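Long-range contact in unique short US2 glycoprotein (Human herpesvirus 5, PDB 1IM3), which helps the virus escape cytotoxic T cells by redirecting newly made MHC class I heavy chains from the endoplasmic reticulum to the cytosol for proteasomal destruction: residues 1-13 / 82-94. Sequence-based numbering, arbitrary orientation.
Sequences PWFQIEDNRCYID and LQGDVIWLRCVPE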
ATOM      1  N   PRO D   1      -3.157  28.686 -10.276  1.00 74.01           N
ATOM      2  CA  PRO D   1      -2.616  27.538 -11.033  1.00 73.50           C
ATOM      3  C   PRO D   1      -3.043  27.551 -12.498  1.00 71.94           C
ATOM      4  O   PRO D   1      -4.213  27.308 -12.811  1.00 73.40           O
ATOM      5  CB  PRO D   1      -3.129  26.282 -10.339  1.00 73.71           C
ATOM      6  CG  PRO D   1      -3.342  26.772  -8.938  1.00 74.08           C
ATOM      7  CD  PRO D   1      -3.889  28.217  -9.083  1.00 74.33           C
ATOM      8  N   TRP D   2      -2.100  27.834 -13.391  1.00 68.84           N
ATOM      9  CA  TRP D   2      -2.402  27.854 -14.820  1.00 65.55           C
ATOM     10  C   TRP D   2      -1.270  27.189 -15.584  1.00 63.49           C
ATOM     11  O   TRP D   2      -0.156  27.043 -15.067  1.00 61.82           O
ATOM     12  CB  TRP D   2      -2.561  29.288 -15.341  1.00 64.52           C
ATOM     13  CG  TRP D   2      -1.256  30.053 -15.437  1.00 63.44           C
ATOM     14  CD1 TRP D   2      -0.649  30.772 -14.448  1.00 62.69           C
ATOM     15  CD2 TRP D   2      -0.400  30.162 -16.591  1.00 63.05           C
ATOM     16  NE1 TRP D   2       0.526  31.326 -14.913  1.00 62.06           N
ATOM     17  CE2 TRP D   2       0.703  30.968 -16.223  1.00 62.42           C
ATOM     18  CE3 TRP D   2      -0.461  29.657 -17.899  1.00 61.69           C
ATOM     19  CZ2 TRP D   2       1.737  31.280 -17.115  1.00 61.17           C
ATOM     20  CZ3 TRP D   2       0.568  29.966 -18.785  1.00 61.27           C
ATOM     21  CH2 TRP D   2       1.653  30.772 -18.387  1.00 60.79           C
ATOM     22  N   PHE D   3      -1.554  26.797 -16.820  1.00 60.21           N
ATOM     23  CA  PHE D   3      -0.546  26.171 -17.651  1.00 58.25           C
ATOM     24  C   PHE D   3      -1.121  25.935 -19.026  1.00 56.52           C
ATOM     25  O   PHE D   3      -2.324  25.743 -19.174  1.00 57.08           O
ATOM     26  CB  PHE D   3      -0.083  24.838 -17.038  1.00 57.11           C
ATOM     27  CG  PHE D   3      -1.134  23.773 -17.037  1.00 57.68           C
ATOM     28  CD1 PHE D   3      -1.474  23.105 -18.216  1.00 58.02           C
ATOM     29  CD2 PHE D   3      -1.823  23.464 -15.869  1.00 57.98           C
ATOM     30  CE1 PHE D   3      -2.491  22.149 -18.230  1.00 58.99           C
ATOM     31  CE2 PHE D   3      -2.841  22.507 -15.871  1.00 59.20           C
ATOM     32  CZ  PHE D   3      -3.177  21.850 -17.052  1.00 59.09           C
ATOM     33  N   GLN D   4      -0.274  25.975 -20.041  1.00 53.87           N
ATOM     34  CA  GLN D   4      -0.747  25.686 -21.380  1.00 52.23           C
ATOM     35  C   GLN D   4       0.300  24.871 -22.120  1.00 49.87           C
ATOM     36  O   GLN D   4       1.499  25.119 -22.007  1.00 47.33           O
ATOM     37  CB  GLN D   4      -1.086  26.972 -22.145  1.00 52.60           C
ATOM     38  CG  GLN D   4       0.054  27.955 -22.277  1.00 55.75           C
ATOM     39  CD  GLN D   4      -0.204  29.038 -23.336  1.00 57.29           C
ATOM     40  OE1 GLN D   4       0.705  29.805 -23.692  1.00 55.62           O
ATOM     41  NE2 GLN D   4      -1.447  29.101 -23.844  1.00 54.91           N
ATOM     42  N   ILE D   5      -0.179  23.885 -22.866  1.00 49.99           N
ATOM     43  CA  ILE D   5       0.664  23.000 -23.646  1.00 50.75           C
ATOM     44  C   ILE D   5       1.097  23.686 -24.926  1.00 50.91           C
ATOM     45  O   ILE D   5       0.255  24.051 -25.742  1.00 50.77           O
ATOM     46  CB  ILE D   5      -0.107  21.733 -24.002  1.00 51.30           C
ATOM     47  CG1 ILE D   5      -0.551  21.046 -22.715  1.00 52.71           C
ATOM     48  CG2 ILE D   5       0.740  20.825 -24.870  1.00 49.77           C
ATOM     49  CD1 ILE D   5      -1.379  19.811 -22.956  1.00 57.05           C
ATOM     50  N   GLU D   6       2.402  23.854 -25.107  1.00 50.74           N
ATOM     51  CA  GLU D   6       2.902  24.497 -26.310  1.00 51.24           C
ATOM     52  C   GLU D   6       3.148  23.481 -27.402  1.00 51.79           C
ATOM     53  O   GLU D   6       2.707  23.648 -28.528  1.00 53.52           O
ATOM     54  CB  GLU D   6       4.206  25.253 -26.036  1.00 51.06           C
ATOM     55  CG  GLU D   6       4.089  26.398 -25.061  1.00 49.73           C
ATOM     56  CD  GLU D   6       5.346  27.253 -25.035  1.00 49.18           C
ATOM     57  OE1 GLU D   6       6.461  26.690 -25.076  1.00 47.68           O
ATOM     58  OE2 GLU D   6       5.216  28.490 -24.971  1.00 48.21           O
ATOM     59  N   ASP D   7       3.816  22.397 -27.072  1.00 51.96           N
ATOM     60  CA  ASP D   7       4.120  21.432 -28.097  1.00 51.46           C
ATOM     61  C   ASP D   7       4.129  20.050 -27.496  1.00 49.23           C
ATOM     62  O   ASP D   7       4.137  19.893 -26.284  1.00 46.46           O
ATOM     63  CB  ASP D   7       5.486  21.774 -28.698  1.00 55.18           C
ATOM     64  CG  ASP D   7       5.807  20.960 -29.934  1.00 59.74           C
ATOM     65  OD1 ASP D   7       4.978  20.963 -30.884  1.00 59.94           O
ATOM     66  OD2 ASP D   7       6.896  20.328 -29.950  1.00 62.32           O
ATOM     67  N   ASN D   8       4.184  19.056 -28.366  1.00 47.03           N
ATOM     68  CA  ASN D   8       4.155  17.671 -27.959  1.00 46.50           C
ATOM     69  C   ASN D   8       4.207  16.786 -29.189  1.00 47.03           C
ATOM     70  O   ASN D   8       3.188  16.521 -29.797  1.00 45.66           O
ATOM     71  CB  ASN D   8       2.860  17.399 -27.212  1.00 44.18           C
ATOM     72  CG  ASN D   8       2.611  15.925 -27.004  1.00 46.14           C
ATOM     73  OD1 ASN D   8       3.537  15.163 -26.750  1.00 45.68           O
ATOM     74  ND2 ASN D   8       1.353  15.511 -27.097  1.00 45.32           N
ATOM     75  N   ARG D   9       5.385  16.329 -29.567  1.00 48.27           N
ATOM     76  CA  ARG D   9       5.500  15.470 -30.734  1.00 50.44           C
ATOM     77  C   ARG D   9       6.500  14.400 -30.363  1.00 50.87           C
ATOM     78  O   ARG D   9       7.158  14.508 -29.331  1.00 52.07           O
ATOM     79  CB  ARG D   9       5.979  16.272 -31.947  1.00 52.15           C
ATOM     80  CG  ARG D   9       4.933  17.231 -32.503  1.00 56.24           C
ATOM     81  CD  ARG D   9       5.491  18.004 -33.675  1.00 62.51           C
ATOM     82  NE  ARG D   9       6.661  18.776 -33.264  1.00 69.33           N
ATOM     83  CZ  ARG D   9       7.402  19.517 -34.082  1.00 73.59           C
ATOM     84  NH1 ARG D   9       7.095  19.589 -35.378  1.00 75.07           N
ATOM     85  NH2 ARG D   9       8.446  20.196 -33.602  1.00 75.68           N
ATOM     86  N   CYS D  10       6.621  13.375 -31.194  1.00 50.52           N
ATOM     87  CA  CYS D  10       7.530  12.271 -30.932  1.00 52.20           C
ATOM     88  C   CYS D  10       7.689  11.491 -32.235  1.00 52.40           C
ATOM     89  O   CYS D  10       6.873  11.616 -33.136  1.00 50.20           O
ATOM     90  CB  CYS D  10       6.922  11.362 -29.855  1.00 53.03           C
ATOM     91  SG  CYS D  10       5.231  10.853 -30.330  1.00 51.97           S
ATOM     92  N   TYR D  11       8.741  10.694 -32.335  1.00 53.79           N
ATOM     93  CA  TYR D  11       8.964   9.886 -33.523  1.00 54.33           C
ATOM     94  C   TYR D  11       9.892   8.765 -33.117  1.00 56.06           C
ATOM     95  O   TYR D  11      10.643   8.890 -32.143  1.00 56.25           O
ATOM     96  CB  TYR D  11       9.566  10.726 -34.668  1.00 52.37           C
ATOM     97  CG  TYR D  11      10.993  11.203 -34.486  1.00 52.57           C
ATOM     98  CD1 TYR D  11      12.081  10.329 -34.660  1.00 52.31           C
ATOM     99  CD2 TYR D  11      11.267  12.531 -34.148  1.00 53.09           C
ATOM    100  CE1 TYR D  11      13.404  10.764 -34.499  1.00 51.34           C
ATOM    101  CE2 TYR D  11      12.596  12.981 -33.983  1.00 52.82           C
ATOM    102  CZ  TYR D  11      13.650  12.091 -34.159  1.00 52.84           C
ATOM    103  OH  TYR D  11      14.942  12.529 -33.978  1.00 53.71           O
ATOM    104  N   ILE D  12       9.821   7.655 -33.840  1.00 57.99           N
ATOM    105  CA  ILE D  12      10.680   6.524 -33.542  1.00 60.70           C
ATOM    106  C   ILE D  12      11.669   6.306 -34.666  1.00 62.37           C
ATOM    107  O   ILE D  12      11.311   6.351 -35.836  1.00 62.63           O
ATOM    108  CB  ILE D  12       9.860   5.255 -33.348  1.00 60.16           C
ATOM    109  CG1 ILE D  12       8.907   5.457 -32.178  1.00 59.57           C
ATOM    110  CG2 ILE D  12      10.781   4.067 -33.076  1.00 61.57           C
ATOM    111  CD1 ILE D  12       8.036   4.269 -31.897  1.00 59.72           C
ATOM    112  N   ASP D  13      12.914   6.052 -34.308  1.00 64.21           N
ATOM    113  CA  ASP D  13      13.925   5.832 -35.309  1.00 66.18           C
ATOM    114  C   ASP D  13      14.775   4.640 -34.907  1.00 66.79           C
ATOM    115  O   ASP D  13      15.587   4.724 -33.981  1.00 67.51           O
ATOM    116  CB  ASP D  13      14.788   7.078 -35.445  1.00 69.41           C
ATOM    117  CG  ASP D  13      15.693   7.023 -36.648  1.00 71.75           C
ATOM    118  OD1 ASP D  13      15.177   7.117 -37.786  1.00 73.16           O
ATOM    119  OD2 ASP D  13      16.920   6.876 -36.459  1.00 74.17           O
ATOM    120  N   LEU D  82       1.193  18.743 -12.575  1.00 31.87           N
ATOM    121  CA  LEU D  82       1.739  20.081 -12.437  1.00 32.14           C
ATOM    122  C   LEU D  82       1.073  20.743 -11.258  1.00 32.65           C
ATOM    123  O   LEU D  82      -0.151  20.923 -11.239  1.00 29.58           O
ATOM    124  CB  LEU D  82       1.441  20.862 -13.708  1.00 32.22           C
ATOM    125  CG  LEU D  82       1.724  20.082 -15.000  1.00 34.13           C
ATOM    126  CD1 LEU D  82       1.218  20.864 -16.207  1.00 31.96           C
ATOM    127  CD2 LEU D  82       3.207  19.812 -15.116  1.00 30.50           C
ATOM    128  N   GLN D  83       1.872  21.089 -10.255  1.00 36.07           N
ATOM    129  CA  GLN D  83       1.305  21.722  -9.069  1.00 40.66           C
ATOM    130  C   GLN D  83       0.169  20.865  -8.541  1.00 38.62           C
ATOM    131  O   GLN D  83      -0.768  21.391  -7.970  1.00 41.60           O
ATOM    132  CB  GLN D  83       0.747  23.105  -9.414  1.00 44.00           C
ATOM    133  CG  GLN D  83       1.699  24.207  -9.192  1.00 50.58           C
ATOM    134  CD  GLN D  83       1.817  24.534  -7.747  1.00 53.96           C
ATOM    135  OE1 GLN D  83       1.711  23.640  -6.898  1.00 54.29           O
ATOM    136  NE2 GLN D  83       2.045  25.826  -7.438  1.00 55.74           N
ATOM    137  N   GLY D  84       0.237  19.552  -8.744  1.00 37.74           N
ATOM    138  CA  GLY D  84      -0.832  18.696  -8.254  1.00 37.43           C
ATOM    139  C   GLY D  84      -1.957  18.390  -9.226  1.00 36.60           C
ATOM    140  O   GLY D  84      -2.731  17.465  -8.986  1.00 36.85           O
ATOM    141  N   ASP D  85      -2.064  19.152 -10.314  1.00 37.49           N
ATOM    142  CA  ASP D  85      -3.108  18.890 -11.291  1.00 39.91           C
ATOM    143  C   ASP D  85      -2.604  17.863 -12.280  1.00 38.18           C
ATOM    144  O   ASP D  85      -1.506  18.008 -12.831  1.00 37.46           O
ATOM    145  CB  ASP D  85      -3.515  20.169 -12.035  1.00 45.52           C
ATOM    146  CG  ASP D  85      -4.297  21.137 -11.149  1.00 52.32           C
ATOM    147  OD1 ASP D  85      -5.176  20.668 -10.375  1.00 55.36           O
ATOM    148  OD2 ASP D  85      -4.039  22.362 -11.234  1.00 54.96           O
ATOM    149  N   VAL D  86      -3.415  16.835 -12.502  1.00 35.24           N
ATOM    150  CA  VAL D  86      -3.082  15.761 -13.418  1.00 36.48           C
ATOM    151  C   VAL D  86      -3.632  16.011 -14.813  1.00 37.59           C
ATOM    152  O   VAL D  86      -4.783  16.405 -14.985  1.00 40.42           O
ATOM    153  CB  VAL D  86      -3.668  14.401 -12.913  1.00 36.57           C
ATOM    154  CG1 VAL D  86      -3.244  13.259 -13.833  1.00 34.98           C
ATOM    155  CG2 VAL D  86      -3.212  14.136 -11.496  1.00 34.40           C
ATOM    156  N   ILE D  87      -2.803  15.786 -15.813  1.00 39.22           N
ATOM    157  CA  ILE D  87      -3.250  15.917 -17.192  1.00 40.69           C
ATOM    158  C   ILE D  87      -2.536  14.846 -17.986  1.00 39.83           C
ATOM    159  O   ILE D  87      -1.369  14.550 -17.712  1.00 38.35           O
ATOM    160  CB  ILE D  87      -2.904  17.291 -17.822  1.00 42.28           C
ATOM    161  CG1 ILE D  87      -1.400  17.481 -17.893  1.00 41.63           C
ATOM    162  CG2 ILE D  87      -3.533  18.407 -17.014  1.00 42.93           C
ATOM    163  CD1 ILE D  87      -1.007  18.740 -18.596  1.00 43.74           C
ATOM    164  N   TRP D  88      -3.245  14.254 -18.938  1.00 38.52           N
ATOM    165  CA  TRP D  88      -2.659  13.252 -19.796  1.00 39.28           C
ATOM    166  C   TRP D  88      -2.511  13.824 -21.197  1.00 40.62           C
ATOM    167  O   TRP D  88      -3.411  14.504 -21.685  1.00 41.41           O
ATOM    168  CB  TRP D  88      -3.549  12.015 -19.867  1.00 37.78           C
ATOM    169  CG  TRP D  88      -3.563  11.187 -18.627  1.00 35.57           C
ATOM    170  CD1 TRP D  88      -4.255  11.438 -17.476  1.00 37.03           C
ATOM    171  CD2 TRP D  88      -2.904   9.935 -18.433  1.00 34.09           C
ATOM    172  NE1 TRP D  88      -4.074  10.414 -16.581  1.00 35.32           N
ATOM    173  CE2 TRP D  88      -3.248   9.477 -17.145  1.00 33.46           C
ATOM    174  CE3 TRP D  88      -2.056   9.147 -19.231  1.00 36.06           C
ATOM    175  CZ2 TRP D  88      -2.785   8.259 -16.629  1.00 32.66           C
ATOM    176  CZ3 TRP D  88      -1.599   7.931 -18.720  1.00 35.93           C
ATOM    177  CH2 TRP D  88      -1.967   7.503 -17.426  1.00 34.82           C
ATOM    178  N   LEU D  89      -1.370  13.564 -21.827  1.00 40.03           N
ATOM    179  CA  LEU D  89      -1.145  13.973 -23.204  1.00 41.81           C
ATOM    180  C   LEU D  89      -0.979  12.666 -23.963  1.00 42.03           C
ATOM    181  O   LEU D  89      -0.621  11.655 -23.384  1.00 41.76           O
ATOM    182  CB  LEU D  89       0.136  14.810 -23.351  1.00 41.60           C
ATOM    183  CG  LEU D  89       0.084  16.295 -22.999  1.00 42.07           C
ATOM    184  CD1 LEU D  89      -0.326  16.468 -21.562  1.00 44.34           C
ATOM    185  CD2 LEU D  89       1.444  16.915 -23.221  1.00 40.73           C
ATOM    186  N   ARG D  90      -1.251  12.684 -25.257  1.00 43.74           N
ATOM    187  CA  ARG D  90      -1.080  11.499 -26.079  1.00 46.27           C
ATOM    188  C   ARG D  90      -0.260  11.943 -27.297  1.00 46.28           C
ATOM    189  O   ARG D  90      -0.563  12.972 -27.870  1.00 46.15           O
ATOM    190  CB  ARG D  90      -2.460  10.965 -26.463  1.00 47.72           C
ATOM    191  CG  ARG D  90      -2.464   9.549 -27.009  1.00 54.28           C
ATOM    192  CD  ARG D  90      -3.849   8.912 -26.881  1.00 57.16           C
ATOM    193  NE  ARG D  90      -4.035   7.815 -27.832  1.00 62.42           N
ATOM    194  CZ  ARG D  90      -4.246   7.973 -29.141  1.00 63.80           C
ATOM    195  NH1 ARG D  90      -4.306   9.189 -29.680  1.00 63.11           N
ATOM    196  NH2 ARG D  90      -4.397   6.906 -29.919  1.00 64.49           N
ATOM    197  N   CYS D  91       0.796  11.208 -27.660  1.00 49.97           N
ATOM    198  CA  CYS D  91       1.628  11.562 -28.811  1.00 54.07           C
ATOM    199  C   CYS D  91       1.766  10.347 -29.736  1.00 56.15           C
ATOM    200  O   CYS D  91       2.163   9.270 -29.287  1.00 54.73           O
ATOM    201  CB  CYS D  91       3.046  12.024 -28.383  1.00 54.45           C
ATOM    202  SG  CYS D  91       4.034  12.469 -29.854  1.00 59.75           S
ATOM    203  N   VAL D  92       1.432  10.528 -31.015  1.00 57.82           N
ATOM    204  CA  VAL D  92       1.552   9.467 -32.007  1.00 59.32           C
ATOM    205  C   VAL D  92       2.857   9.683 -32.771  1.00 61.45           C
ATOM    206  O   VAL D  92       3.081  10.753 -33.338  1.00 61.60           O
ATOM    207  CB  VAL D  92       0.392   9.505 -33.017  1.00 59.29           C
ATOM    208  CG1 VAL D  92       0.486   8.322 -33.960  1.00 58.69           C
ATOM    209  CG2 VAL D  92      -0.933   9.496 -32.278  1.00 58.96           C
ATOM    210  N   PRO D  93       3.742   8.672 -32.792  1.00 63.79           N
ATOM    211  CA  PRO D  93       5.029   8.795 -33.505  1.00 67.92           C
ATOM    212  C   PRO D  93       4.793   9.182 -34.977  1.00 71.20           C
ATOM    213  O   PRO D  93       3.851   8.681 -35.574  1.00 69.83           O
ATOM    214  CB  PRO D  93       5.640   7.398 -33.347  1.00 66.70           C
ATOM    215  CG  PRO D  93       5.063   6.931 -32.049  1.00 66.11           C
ATOM    216  CD  PRO D  93       3.628   7.354 -32.149  1.00 64.04           C
ATOM    217  N   GLU D  94       5.640  10.018 -35.569  1.00 76.39           N
ATOM    218  CA  GLU D  94       5.439  10.478 -36.925  1.00 81.67           C
ATOM    219  C   GLU D  94       6.266   9.862 -38.052  1.00 84.70           C
ATOM    220  O   GLU D  94       6.033   8.797 -38.588  1.00 86.06           O
ATOM    221  CB  GLU D  94       5.756  11.964 -36.986  1.00 83.34           C
ATOM    222  CG  GLU D  94       4.981  12.879 -36.081  1.00 86.28           C
ATOM    223  CD  GLU D  94       5.031  14.294 -36.537  1.00 87.87           C
ATOM    224  OE1 GLU D  94       4.310  14.605 -37.486  1.00 88.47           O
ATOM    225  OE2 GLU D  94       5.739  15.115 -35.923  1.00 89.10           O
TER
HETATM  226  O   HOH W   1       3.791  13.284 -33.150  1.00 38.84           O
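The Phe-3 ring takes Leu-82 CD1 over one face, a CH-pi contact with CD1 4.0 Å from the ring centroid and displaced toward the rim at CG. At the far end of the ring the Phe-3 and Ile-87 side chains approach from opposite directions, with Ile-87 CG2 oblique to the ring and 3.5 Å from Phe-3 CZ, and Ile-87 CD1 near CE1. With chi1 at 68°, Phe-3 CG stands between its own backbone N and carbonyl carbon, which turns the ring toward 82-94. Next along, Ile-5 and Leu-89 meet tip to tip, CD1 to CD1 at 3.8 Å. The Asn-8 amide then slides past Leu-89: its ND2 donates to Arg-90 O (3.3 Å) in a bent bond, 64° out of the carbonyl plane, while OD1 rests against Cys-91 CB. Beside it, the buried disulfide Cys-10–Cys-91 covalently ties the strands together. A water receives a weak bond from Cys-10 N and donates to Val-92 O, linking the two backbones. Beyond the disulfide the two segments close in; Glu-94 N donates a hydrogen bond to Cys-10 O at 3.2 Å, Pro-93 CA also approaches that oxygen, and Ile-12 lies alongside the Pro-93 ring. The Glu-94 carboxylate lies near Arg-9, OE2 3.7 Å from CD, without its charged atoms touching the guanidinium. In this lumenal immunoglobulin-like domain the contact joins two antiparallel sheets at their outer strands; the axes of 3-12 and 85-91 cross at -43°, and these strands lie beside 16-25 and 75-82 in their own sheets. Trp-62 of strand 59-68 touches both Asn-8 and Leu-89, and Phe-73 packs on Ile-12 and Pro-93.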